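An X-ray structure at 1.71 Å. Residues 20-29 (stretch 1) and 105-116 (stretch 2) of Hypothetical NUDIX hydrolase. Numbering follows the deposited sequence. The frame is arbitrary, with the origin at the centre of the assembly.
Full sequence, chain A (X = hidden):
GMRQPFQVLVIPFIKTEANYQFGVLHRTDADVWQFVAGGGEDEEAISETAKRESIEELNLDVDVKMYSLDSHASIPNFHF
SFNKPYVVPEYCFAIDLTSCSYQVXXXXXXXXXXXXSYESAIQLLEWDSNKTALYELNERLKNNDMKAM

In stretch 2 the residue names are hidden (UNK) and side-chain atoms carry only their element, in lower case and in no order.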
# COMPACT_ATOMS: atom_id res chain seq x y z
N TYR A 20 23.21 -2.58 -8.46
CA TYR A 20 22.08 -2.26 -9.27
C TYR A 20 21.72 -0.83 -9.00
O TYR A 20 21.91 -0.32 -7.87
CB TYR A 20 20.89 -3.14 -8.92
CG TYR A 20 21.06 -4.57 -9.36
CD1 TYR A 20 20.73 -4.95 -10.65
CD2 TYR A 20 21.54 -5.54 -8.49
CE1 TYR A 20 20.88 -6.26 -11.07
CE2 TYR A 20 21.71 -6.85 -8.91
CZ TYR A 20 21.36 -7.20 -10.21
OH TYR A 20 21.51 -8.49 -10.67
N GLN A 21 21.24 -0.17 -10.04
CA GLN A 21 20.68 1.15 -9.92
C GLN A 21 19.21 1.16 -10.35
O GLN A 21 18.78 0.34 -11.19
CB GLN A 21 21.50 2.16 -10.70
CG GLN A 21 22.91 2.29 -10.11
CD GLN A 21 23.58 3.59 -10.48
OE1 GLN A 21 23.40 4.09 -11.58
NE2 GLN A 21 24.34 4.17 -9.55
N PHE A 22 18.48 2.15 -9.85
CA PHE A 22 17.05 2.22 -10.02
C PHE A 22 16.71 3.60 -10.58
O PHE A 22 17.33 4.63 -10.22
CB PHE A 22 16.38 1.99 -8.66
CG PHE A 22 16.72 0.66 -8.05
CD1 PHE A 22 16.04 -0.46 -8.48
CD2 PHE A 22 17.75 0.52 -7.16
CE1 PHE A 22 16.37 -1.71 -8.01
CE2 PHE A 22 18.06 -0.72 -6.63
CZ PHE A 22 17.40 -1.84 -7.09
N GLY A 23 15.78 3.59 -11.50
CA GLY A 23 15.42 4.74 -12.26
C GLY A 23 14.21 5.48 -11.64
O GLY A 23 13.15 4.91 -11.44
N VAL A 24 14.45 6.71 -11.19
CA VAL A 24 13.35 7.51 -10.66
C VAL A 24 13.16 8.72 -11.54
O VAL A 24 14.12 9.25 -12.08
CB VAL A 24 13.58 7.97 -9.21
CG1 VAL A 24 13.79 6.77 -8.31
CG2 VAL A 24 14.83 8.84 -9.09
N LEU A 25 11.92 9.20 -11.60
CA LEU A 25 11.51 10.29 -12.51
C LEU A 25 11.07 11.47 -11.75
O LEU A 25 10.28 11.33 -10.83
CB LEU A 25 10.37 9.81 -13.40
CG LEU A 25 10.64 8.60 -14.34
CD1 LEU A 25 9.33 8.01 -14.89
CD2 LEU A 25 11.50 9.00 -15.52
N HIS A 26 11.59 12.64 -12.12
CA HIS A 26 11.20 13.83 -11.49
C HIS A 26 10.16 14.49 -12.34
O HIS A 26 10.30 14.55 -13.57
CB HIS A 26 12.38 14.71 -11.32
CG HIS A 26 12.09 15.91 -10.50
ND1 HIS A 26 11.80 17.12 -11.07
CD2 HIS A 26 12.08 16.10 -9.13
CE1 HIS A 26 11.53 18.01 -10.08
NE2 HIS A 26 11.73 17.40 -8.90
N ARG A 27 9.07 14.93 -11.72
CA ARG A 27 8.01 15.57 -12.47
C ARG A 27 8.33 17.02 -12.97
O ARG A 27 9.05 17.82 -12.33
CB ARG A 27 6.73 15.63 -11.65
CG ARG A 27 6.08 14.25 -11.48
CD ARG A 27 4.66 14.44 -10.95
NE ARG A 27 3.74 15.12 -11.89
CZ ARG A 27 3.10 14.49 -12.85
NH1 ARG A 27 3.32 13.19 -13.06
NH2 ARG A 27 2.26 15.16 -13.65
N THR A 28 7.82 17.33 -14.15
CA THR A 28 7.97 18.70 -14.68
C THR A 28 7.24 19.73 -13.86
O THR A 28 7.79 20.86 -13.61
CB THR A 28 7.56 18.78 -16.18
OG1 THR A 28 8.41 17.90 -16.93
CG2 THR A 28 7.65 20.25 -16.72
N ASP A 29 6.01 19.42 -13.43
CA ASP A 29 5.09 20.38 -12.81
C ASP A 29 5.06 20.42 -11.30
O ASP A 29 4.35 21.19 -10.70
CB ASP A 29 3.66 20.08 -13.34
CG ASP A 29 3.08 18.81 -12.79
OD1 ASP A 29 3.71 18.18 -11.87
OD2 ASP A 29 1.98 18.41 -13.24
N UNK A 105 14.18 8.24 -23.63
CA UNK A 105 13.91 9.70 -23.64
C UNK A 105 12.58 9.89 -22.92
O UNK A 105 11.69 9.04 -22.98
c UNK A 105 15.32 10.14 -25.85
c UNK A 105 13.92 10.37 -25.08
o UNK A 105 12.87 9.87 -25.90
N UNK A 106 12.41 11.02 -22.25
CA UNK A 106 11.21 11.21 -21.43
C UNK A 106 10.15 12.02 -22.16
O UNK A 106 10.46 12.68 -23.11
c UNK A 106 11.98 9.73 -19.06
c UNK A 106 12.97 11.81 -17.98
c UNK A 106 11.60 11.89 -20.13
c UNK A 106 12.60 11.10 -19.29
N UNK A 107 8.90 11.82 -21.76
CA UNK A 107 7.78 12.64 -22.20
C UNK A 107 7.79 13.97 -21.46
O UNK A 107 8.57 14.17 -20.50
o UNK A 107 6.07 11.90 -20.60
c UNK A 107 6.44 11.92 -21.97
N UNK A 108 6.95 14.88 -21.88
CA UNK A 108 6.92 16.18 -21.23
C UNK A 108 6.51 16.16 -19.72
O UNK A 108 6.69 17.16 -19.01
c UNK A 108 6.33 17.39 -23.48
c UNK A 108 6.03 17.15 -21.99
c UNK A 108 7.80 17.76 -23.66
c UNK A 108 5.42 18.46 -24.08
N UNK A 109 5.94 15.08 -19.25
CA UNK A 109 5.49 14.96 -17.86
C UNK A 109 6.67 14.98 -16.86
O UNK A 109 6.45 15.31 -15.72
c UNK A 109 2.81 12.51 -16.42
o UNK A 109 2.87 11.67 -15.51
c UNK A 109 3.84 13.64 -16.43
o UNK A 109 1.94 12.49 -17.33
c UNK A 109 4.73 13.63 -17.67
N UNK A 110 7.88 14.67 -17.34
CA UNK A 110 9.08 14.53 -16.52
C UNK A 110 10.26 15.37 -16.95
O UNK A 110 10.46 15.66 -18.15
c UNK A 110 8.44 12.14 -15.87
n UNK A 110 6.90 11.18 -14.66
c UNK A 110 9.51 13.02 -16.47
c UNK A 110 6.88 10.64 -15.86
n UNK A 110 7.81 11.22 -16.59
c UNK A 110 7.87 12.10 -14.62
N UNK A 111 11.07 15.77 -15.95
CA UNK A 111 12.24 16.64 -16.16
C UNK A 111 13.58 15.92 -16.07
O UNK A 111 14.58 16.47 -16.45
c UNK A 111 12.26 17.78 -15.16
o UNK A 111 12.41 17.36 -13.81
N UNK A 112 13.56 14.72 -15.57
CA UNK A 112 14.78 14.00 -15.33
C UNK A 112 14.43 12.54 -15.03
O UNK A 112 13.48 12.26 -14.32
c UNK A 112 16.73 13.82 -13.62
c UNK A 112 17.57 14.49 -12.59
c UNK A 112 15.57 14.67 -14.15
o UNK A 112 18.55 13.85 -12.13
o UNK A 112 17.33 15.67 -12.26
N UNK A 113 15.26 11.62 -15.58
CA UNK A 113 15.36 10.25 -15.10
C UNK A 113 16.73 10.22 -14.36
O UNK A 113 17.74 10.65 -14.95
c UNK A 113 15.46 9.27 -16.25
c UNK A 113 14.55 7.14 -15.19
c UNK A 113 15.69 7.74 -15.96
c UNK A 113 16.04 6.90 -17.19
N UNK A 114 16.72 9.80 -13.10
CA UNK A 114 17.94 9.63 -12.35
C UNK A 114 18.12 8.17 -11.93
O UNK A 114 17.21 7.53 -11.40
c UNK A 114 17.89 10.57 -11.12
c UNK A 114 19.24 10.71 -10.41
n UNK A 114 18.91 12.90 -9.30
n UNK A 114 18.70 15.10 -8.64
c UNK A 114 18.76 13.81 -8.33
c UNK A 114 19.01 11.45 -9.09
n UNK A 114 18.72 13.47 -7.05
N UNK A 115 19.32 7.67 -12.21
CA UNK A 115 19.72 6.30 -11.88
C UNK A 115 20.45 6.37 -10.55
O UNK A 115 21.50 7.06 -10.42
n UNK A 115 19.30 5.62 -16.38
c UNK A 115 20.68 5.80 -12.96
c UNK A 115 20.01 5.51 -14.23
c UNK A 115 18.43 3.51 -13.66
c UNK A 115 19.03 4.48 -14.45
c UNK A 115 18.60 4.61 -15.83
c UNK A 115 20.14 6.16 -15.42
c UNK A 115 17.63 3.78 -16.39
c UNK A 115 17.44 2.72 -14.22
c UNK A 115 17.09 2.81 -15.57
N UNK A 116 19.86 5.76 -9.52
CA UNK A 116 20.29 5.94 -8.14
C UNK A 116 20.38 4.60 -7.43
O UNK A 116 19.78 3.62 -7.85
c UNK A 116 19.27 8.25 -8.03
c UNK A 116 17.88 6.25 -7.42
c UNK A 116 19.29 6.86 -7.39
O HOH W 1 23.78 6.96 -12.08

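Position 105 has two carbons and one oxygen, the first carbon carrying the other two atoms. It does not touch stretch 1. It is Thr105.

Position 106 has four carbons, forked at the second. One branch end lies 3.6 Å from Leu25 CD2. It is Leu106, and that atom is CD2.

Position 107 has one carbon and one oxygen, out of contact with stretch 1. It is Ser107, where a type I turn begins that ends at position 110.

Position 108 again has four carbons forked at the second. The side chain stays clear of stretch 1, but the backbone O accepts a hydrogen bond from Thr28 OG1 at 2.8 Å. It is Leu108.

Position 109 has three carbons, the third carrying two oxygens. One oxygen is 2.9 Å from Arg27 NH1. The acid is Glu109, and Arg27 NH1 to Glu109 OE2 is a salt bridge. Its backbone O accepts from Thr28 N.

Position 110 has one carbon, then a five-membered ring of three carbons and two nitrogens. Leu25 CB sits over the ring face, 3.9 Å from its centroid. It is His110, and the contact is CH-pi.

Position 111 has one carbon and one oxygen. The oxygen accepts from His26 ND1 at 2.8 Å, near the plane of that ring. It is Ser111. Its N donates to His26 O at 2.8 Å.

Position 112 has three carbons, the third carrying two oxygens. Its backbone O accepts from His26 N at 2.9 Å. It is Glu112.

Position 113 has four carbons, forked at the second. One end carbon is 3.6 Å from Leu25 CD2. It is Leu113, and that carbon is CD1.

Position 114 has three carbons, a nitrogen, then a carbon carrying two more nitrogens. Its CB lies 4.1 Å from Val24 CG2. It is Arg114. Its NE forms a salt bridge to Glu112 OE2 at 3.0 Å.

Position 115 has one carbon, then fused rings holding eight carbons and one nitrogen. A ring carbon lies 3.3 Å from Gly23 N. It is Trp115.

Position 116 has three carbons, branched at the first. One end carbon is 4.2 Å from Val24 CG1. It is Val116, and that carbon is CG2.

The contact is an antiparallel strand pairing. Paired backbone bonds join Phe22 to Val116 and Val24 to Arg114. Leu25 packs against Leu106, Leu113 and His110, while Val24 meets Val116 on the other face. Polar and charged contacts from His26, Arg27 and Thr28 hold the turn end.

Stretch 2, residues 105-116: TLSLEHSELRWV
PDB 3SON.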